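Local coordinates for endo-b-1,4-glucanase (Nasutitermes takasagoensis, PDB 1KS8), which probably hydrolyses internal beta-1,4-glucosidic linkages in cellulose and related beta-glucans, as a family 9 glycosyl hydrolase with an (alpha/alpha)6 fold, at residues A[279-284]-A[311-316]; A[79-84]-A[428-433]. All blocks are in the same frame, centred on the assembly; numbering follows the deposited sequence.

Interaction 1 (A[279-284]-A[311-316])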
loop_
_atom_site.group_PDB
_atom_site.type_symbol
_atom_site.label_atom_id
_atom_site.label_comp_id
_atom_site.label_asym_id
_atom_site.label_seq_id
_atom_site.Cartn_x
_atom_site.Cartn_y
_atom_site.Cartn_z
ATOM N N SER A 279 -20.028 -9.437 10.020
ATOM C CA SER A 279 -19.533 -10.527 10.847
ATOM C C SER A 279 -18.058 -10.332 11.175
ATOM O O SER A 279 -17.636 -10.524 12.317
ATOM C CB SER A 279 -19.728 -11.861 10.128
ATOM O OG SER A 279 -19.268 -12.936 10.926
ATOM N N TYR A 280 -17.278 -9.945 10.170
ATOM C CA TYR A 280 -15.848 -9.730 10.359
ATOM C C TYR A 280 -15.565 -8.539 11.270
ATOM O O TYR A 280 -14.781 -8.642 12.213
ATOM C CB TYR A 280 -15.164 -9.513 9.007
ATOM C CG TYR A 280 -13.693 -9.173 9.122
ATOM C CD1 TYR A 280 -12.788 -10.083 9.668
ATOM C CD2 TYR A 280 -13.212 -7.935 8.700
ATOM C CE1 TYR A 280 -11.432 -9.764 9.792
ATOM C CE2 TYR A 280 -11.860 -7.607 8.820
ATOM C CZ TYR A 280 -10.980 -8.525 9.367
ATOM O OH TYR A 280 -9.648 -8.200 9.504
ATOM N N VAL A 281 -16.197 -7.406 10.983
ATOM C CA VAL A 281 -15.982 -6.215 11.794
ATOM C C VAL A 281 -16.411 -6.436 13.239
ATOM O O VAL A 281 -15.686 -6.069 14.165
ATOM C CB VAL A 281 -16.733 -4.997 11.212
ATOM C CG1 VAL A 281 -16.592 -3.806 12.150
ATOM C CG2 VAL A 281 -16.165 -4.646 9.839
ATOM N N ASN A 282 -17.582 -7.037 13.437
ATOM C CA ASN A 282 -18.071 -7.295 14.787
ATOM C C ASN A 282 -17.077 -8.169 15.535
ATOM O O ASN A 282 -16.826 -7.964 16.722
ATOM C CB ASN A 282 -19.442 -7.977 14.739
ATOM C CG ASN A 282 -20.548 -7.038 14.284
ATOM O OD1 ASN A 282 -21.668 -7.472 14.000
ATOM N ND2 ASN A 282 -20.243 -5.747 14.217
ATOM N N TYR A 283 -16.505 -9.144 14.834
ATOM C CA TYR A 283 -15.520 -10.033 15.433
ATOM C C TYR A 283 -14.297 -9.249 15.899
ATOM O O TYR A 283 -13.800 -9.454 17.005
ATOM C CB TYR A 283 -15.071 -11.100 14.434
ATOM C CG TYR A 283 -13.865 -11.862 14.924
ATOM C CD1 TYR A 283 -13.972 -12.760 15.985
ATOM C CD2 TYR A 283 -12.602 -11.624 14.385
ATOM C CE1 TYR A 283 -12.851 -13.396 16.503
ATOM C CE2 TYR A 283 -11.472 -12.256 14.896
ATOM C CZ TYR A 283 -11.604 -13.136 15.956
ATOM O OH TYR A 283 -10.489 -13.741 16.486
ATOM N N LEU A 284 -13.801 -8.359 15.045
ATOM C CA LEU A 284 -12.636 -7.558 15.398
ATOM C C LEU A 284 -12.901 -6.710 16.635
ATOM O O LEU A 284 -12.094 -6.680 17.561
ATOM C CB LEU A 284 -12.241 -6.639 14.237
ATOM C CG LEU A 284 -11.679 -7.285 12.969
ATOM C CD1 LEU A 284 -11.393 -6.194 11.947
ATOM C CD2 LEU A 284 -10.405 -8.066 13.293
ATOM N N ALA A 311 -9.155 -0.668 10.402
ATOM C CA ALA A 311 -9.872 0.589 10.585
ATOM C C ALA A 311 -10.471 1.047 9.258
ATOM O O ALA A 311 -11.607 1.523 9.214
ATOM C CB ALA A 311 -8.938 1.665 11.142
ATOM N N PHE A 312 -9.719 0.902 8.171
ATOM C CA PHE A 312 -10.242 1.323 6.879
ATOM C C PHE A 312 -11.419 0.459 6.444
ATOM O O PHE A 312 -12.388 0.968 5.885
ATOM C CB PHE A 312 -9.165 1.294 5.797
ATOM C CG PHE A 312 -9.618 1.909 4.508
ATOM C CD1 PHE A 312 -9.995 3.247 4.464
ATOM C CD2 PHE A 312 -9.731 1.142 3.353
ATOM C CE1 PHE A 312 -10.483 3.817 3.291
ATOM C CE2 PHE A 312 -10.219 1.704 2.173
ATOM C CZ PHE A 312 -10.595 3.041 2.144
ATOM N N ILE A 313 -11.340 -0.846 6.691
ATOM C CA ILE A 313 -12.444 -1.729 6.335
ATOM C C ILE A 313 -13.680 -1.296 7.119
ATOM O O ILE A 313 -14.791 -1.296 6.590
ATOM C CB ILE A 313 -12.110 -3.210 6.649
ATOM C CG1 ILE A 313 -11.085 -3.732 5.636
ATOM C CG2 ILE A 313 -13.378 -4.066 6.604
ATOM C CD1 ILE A 313 -11.570 -3.725 4.187
ATOM N N MET A 314 -13.483 -0.909 8.375
ATOM C CA MET A 314 -14.594 -0.465 9.210
ATOM C C MET A 314 -15.208 0.819 8.666
ATOM O O MET A 314 -16.430 0.980 8.661
ATOM C CB MET A 314 -14.125 -0.240 10.647
ATOM C CG MET A 314 -13.800 -1.522 11.384
ATOM S SD MET A 314 -13.321 -1.207 13.087
ATOM C CE MET A 314 -12.524 -2.756 13.491
ATOM N N LEU A 315 -14.359 1.736 8.210
ATOM C CA LEU A 315 -14.839 2.996 7.659
ATOM C C LEU A 315 -15.608 2.749 6.360
ATOM O O LEU A 315 -16.610 3.417 6.084
ATOM C CB LEU A 315 -13.659 3.946 7.432
ATOM C CG LEU A 315 -13.079 4.478 8.750
ATOM C CD1 LEU A 315 -11.673 5.024 8.537
ATOM C CD2 LEU A 315 -14.001 5.552 9.305
ATOM N N GLU A 316 -15.151 1.779 5.573
ATOM C CA GLU A 316 -15.828 1.445 4.323
ATOM C C GLU A 316 -17.164 0.779 4.638
ATOM O O GLU A 316 -18.160 0.999 3.946
ATOM C CB GLU A 316 -14.958 0.507 3.478
ATOM C CG GLU A 316 -13.852 1.222 2.715
ATOM C CD GLU A 316 -14.369 1.936 1.482
ATOM O OE1 GLU A 316 -13.692 2.865 0.992
ATOM O OE2 GLU A 316 -15.453 1.558 0.990
#

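Interaction 2 (A[79-84]-A[428-433])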
loop_
_atom_site.group_PDB
_atom_site.type_symbol
_atom_site.label_atom_id
_atom_site.label_comp_id
_atom_site.label_asym_id
_atom_site.label_seq_id
_atom_site.Cartn_x
_atom_site.Cartn_y
_atom_site.Cartn_z
ATOM N N PHE A 79 -13.300 8.923 -0.388
ATOM C CA PHE A 79 -13.130 10.008 0.571
ATOM C C PHE A 79 -12.348 11.176 -0.015
ATOM O O PHE A 79 -11.491 11.770 0.643
ATOM C CB PHE A 79 -12.451 9.449 1.825
ATOM C CG PHE A 79 -13.184 8.280 2.423
ATOM C CD1 PHE A 79 -14.393 8.465 3.092
ATOM C CD2 PHE A 79 -12.705 6.984 2.256
ATOM C CE1 PHE A 79 -15.117 7.375 3.582
ATOM C CE2 PHE A 79 -13.419 5.889 2.741
ATOM C CZ PHE A 79 -14.627 6.084 3.406
ATOM N N GLU A 80 -12.667 11.508 -1.261
ATOM C CA GLU A 80 -12.015 12.604 -1.960
ATOM C C GLU A 80 -12.152 13.902 -1.167
ATOM O O GLU A 80 -11.239 14.727 -1.142
ATOM C CB GLU A 80 -12.634 12.778 -3.350
ATOM C CG GLU A 80 -11.903 13.781 -4.224
ATOM C CD GLU A 80 -12.536 13.941 -5.591
ATOM O OE1 GLU A 80 -11.972 14.683 -6.421
ATOM O OE2 GLU A 80 -13.596 13.326 -5.835
ATOM N N ALA A 81 -13.301 14.076 -0.519
ATOM C CA ALA A 81 -13.553 15.275 0.271
ATOM C C ALA A 81 -12.514 15.439 1.374
ATOM O O ALA A 81 -12.179 16.558 1.758
ATOM C CB ALA A 81 -14.952 15.220 0.874
ATOM N N GLY A 82 -12.010 14.320 1.885
ATOM C CA GLY A 82 -11.008 14.371 2.935
ATOM C C GLY A 82 -9.729 14.986 2.410
ATOM O O GLY A 82 -9.109 15.818 3.070
ATOM N N TYR A 83 -9.328 14.564 1.215
ATOM C CA TYR A 83 -8.129 15.096 0.586
ATOM C C TYR A 83 -8.326 16.576 0.276
ATOM O O TYR A 83 -7.440 17.391 0.524
ATOM C CB TYR A 83 -7.827 14.331 -0.706
ATOM C CG TYR A 83 -7.081 13.031 -0.497
ATOM C CD1 TYR A 83 -5.688 13.006 -0.473
ATOM C CD2 TYR A 83 -7.766 11.829 -0.328
ATOM C CE1 TYR A 83 -4.994 11.813 -0.293
ATOM C CE2 TYR A 83 -7.078 10.630 -0.144
ATOM C CZ TYR A 83 -5.694 10.630 -0.132
ATOM O OH TYR A 83 -5.003 9.447 0.026
ATOM N N SER A 84 -9.490 16.926 -0.264
ATOM C CA SER A 84 -9.768 18.318 -0.599
ATOM C C SER A 84 -9.762 19.218 0.630
ATOM O O SER A 84 -9.211 20.317 0.597
ATOM C CB SER A 84 -11.112 18.433 -1.320
ATOM O OG SER A 84 -11.017 17.911 -2.633
ATOM N N LEU A 428 -11.481 9.952 7.914
ATOM C CA LEU A 428 -11.723 10.684 9.151
ATOM C C LEU A 428 -11.886 12.173 8.871
ATOM O O LEU A 428 -12.731 12.831 9.475
ATOM C CB LEU A 428 -10.584 10.444 10.144
ATOM C CG LEU A 428 -10.515 9.004 10.665
ATOM C CD1 LEU A 428 -9.281 8.828 11.538
ATOM C CD2 LEU A 428 -11.780 8.673 11.449
ATOM N N VAL A 429 -11.087 12.703 7.950
ATOM C CA VAL A 429 -11.190 14.115 7.604
ATOM C C VAL A 429 -12.527 14.374 6.913
ATOM O O VAL A 429 -13.198 15.370 7.195
ATOM C CB VAL A 429 -10.049 14.562 6.663
ATOM C CG1 VAL A 429 -10.282 15.999 6.212
ATOM C CG2 VAL A 429 -8.710 14.446 7.375
ATOM N N ALA A 430 -12.917 13.469 6.018
ATOM C CA ALA A 430 -14.174 13.610 5.288
ATOM C C ALA A 430 -15.374 13.603 6.229
ATOM O O ALA A 430 -16.393 14.243 5.957
ATOM C CB ALA A 430 -14.311 12.487 4.265
ATOM N N LEU A 431 -15.243 12.878 7.336
ATOM C CA LEU A 431 -16.310 12.771 8.325
ATOM C C LEU A 431 -16.313 13.939 9.310
ATOM O O LEU A 431 -17.187 14.023 10.176
ATOM C CB LEU A 431 -16.177 11.447 9.083
ATOM C CG LEU A 431 -16.368 10.180 8.241
ATOM C CD1 LEU A 431 -15.901 8.964 9.022
ATOM C CD2 LEU A 431 -17.831 10.038 7.845
ATOM N N GLY A 432 -15.338 14.836 9.178
ATOM C CA GLY A 432 -15.259 15.991 10.057
ATOM C C GLY A 432 -14.677 15.722 11.435
ATOM O O GLY A 432 -14.873 16.514 12.361
ATOM N N TYR A 433 -13.958 14.613 11.574
ATOM C CA TYR A 433 -13.351 14.241 12.850
ATOM C C TYR A 433 -12.103 15.058 13.165
ATOM O O TYR A 433 -11.667 15.882 12.362
ATOM C CB TYR A 433 -13.003 12.749 12.841
ATOM C CG TYR A 433 -14.200 11.833 12.977
ATOM C CD1 TYR A 433 -15.424 12.154 12.387
ATOM C CD2 TYR A 433 -14.105 10.635 13.681
ATOM C CE1 TYR A 433 -16.523 11.304 12.497
ATOM C CE2 TYR A 433 -15.198 9.777 13.794
ATOM C CZ TYR A 433 -16.402 10.119 13.200
ATOM O OH TYR A 433 -17.486 9.276 13.310
ATOM O OXT TYR A 433 -11.554 14.842 14.267
#

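Interaction 1 (A[279-284]-A[311-316])
Met314 lays its side chain obliquely across Val281 and Leu284. Its CG, anti to the carbonyl carbon (chi1 -71°), meets Val281 CG1 at 3.7 Å. Beyond CG the chain is extended, which carries the terminal methyl to Leu284, where Met314 CE lies 3.9 Å from Leu284 CD1 and touches Leu284 CB as well. One unbranched side chain thus bridges two residues about a single helical turn apart. Val281 puts CG1 anti to its own backbone N, on the side that meets methionine, while its CG2 packs more loosely on Ile313 CG2 at 4.3 Å. Ile313 CG2 also reaches the edge of the Tyr280 ring, near its plane, 4.4 Å from Tyr280 CD2. Leu284 CG rests over one face of this ring, toward the rim, so leucine and tyrosine of one helix present a joint surface. The axes of the two segments approach to 10.5 Å, with their N-to-C directions 130° apart. This is an apolar pairing of consecutive helices, 271-286 and 303-319, in the (alpha/alpha)6 catalytic domain. Helix 324-341 adds Tyr327 on Val281 and Phe330 on Met314, and Ser258 of helix 257-268 touches both Tyr280 and Ile313.

Interaction 2 (A[79-84]-A[428-433])
Val429 and Ala430, side by side on the last turn of helix 415-430, both point at the backbone of Gly82, and their methyls divide its surface between them. Val429 sets CG1 anti to its backbone N (chi1 174°), and this branch presses on the Gly82 carbonyl, with Val429 CG1 3.4 Å from Gly82 O; the same methyl also touches Gly82 CA. Ala430 approaches the preceding part of the same residue: its CB lies 3.8 Å from Gly82 N. Because glycine has no side chain, the two main chains nearly meet, the CA atoms of Gly82 and Ala430 being only 4.0 Å apart and Gly82 CA standing 3.7 Å from Ala430 N.

Two further groups touch the alanine methyl. The Phe79 ring offers it an edge rather than a face, with Phe79 CD1 4.2 Å from Ala430 CB and the methyl near the ring plane, while Ala81 CB approaches Ala430 CB at 4.4 Å. Phe79 stands at the N-cap position of helix 80-85, so the contact joins the start of an early helix of the (alpha/alpha)6 domain to the end of its last one, across 344 residues of sequence. At that end Gly432, with phi 79°, turns the chain in a Schellman motif, where Tyr433 N bonds to Leu428 O and Gly432 N to Val429 O.

With small residues at the centre and contacts made by small aliphatic groups, a ring edge and main-chain atoms, the contact depends on close fit and van der Waals forces rather than on directional polar bonds between the segments.

How the interactions relate
The centres of interactions 1 and 2 are 19 Å apart, yet the two meet along helix 303-319. Phe312, Leu315 and Glu316, which take no part in interaction 1, touch interaction 2: Glu316 OE1 lies 3.5 Å from Phe79 CE2, Phe312 CE1 3.6 Å from Phe79 CE2, and Leu315 CD2 3.9 Å from Leu431 CD1. Segment 311-316 therefore packs on both neighbours, using different residues for each. In sequence, interaction 1 is nested within the long loop that interaction 2 closes. Tyr280 and Ile313 have side chains about 11 Å from those of Asp254 and Asp213 respectively, calcium ligands whose ion is absent from this model; interaction 2 lies away from that site and from predicted catalytic Asp403 and Glu412.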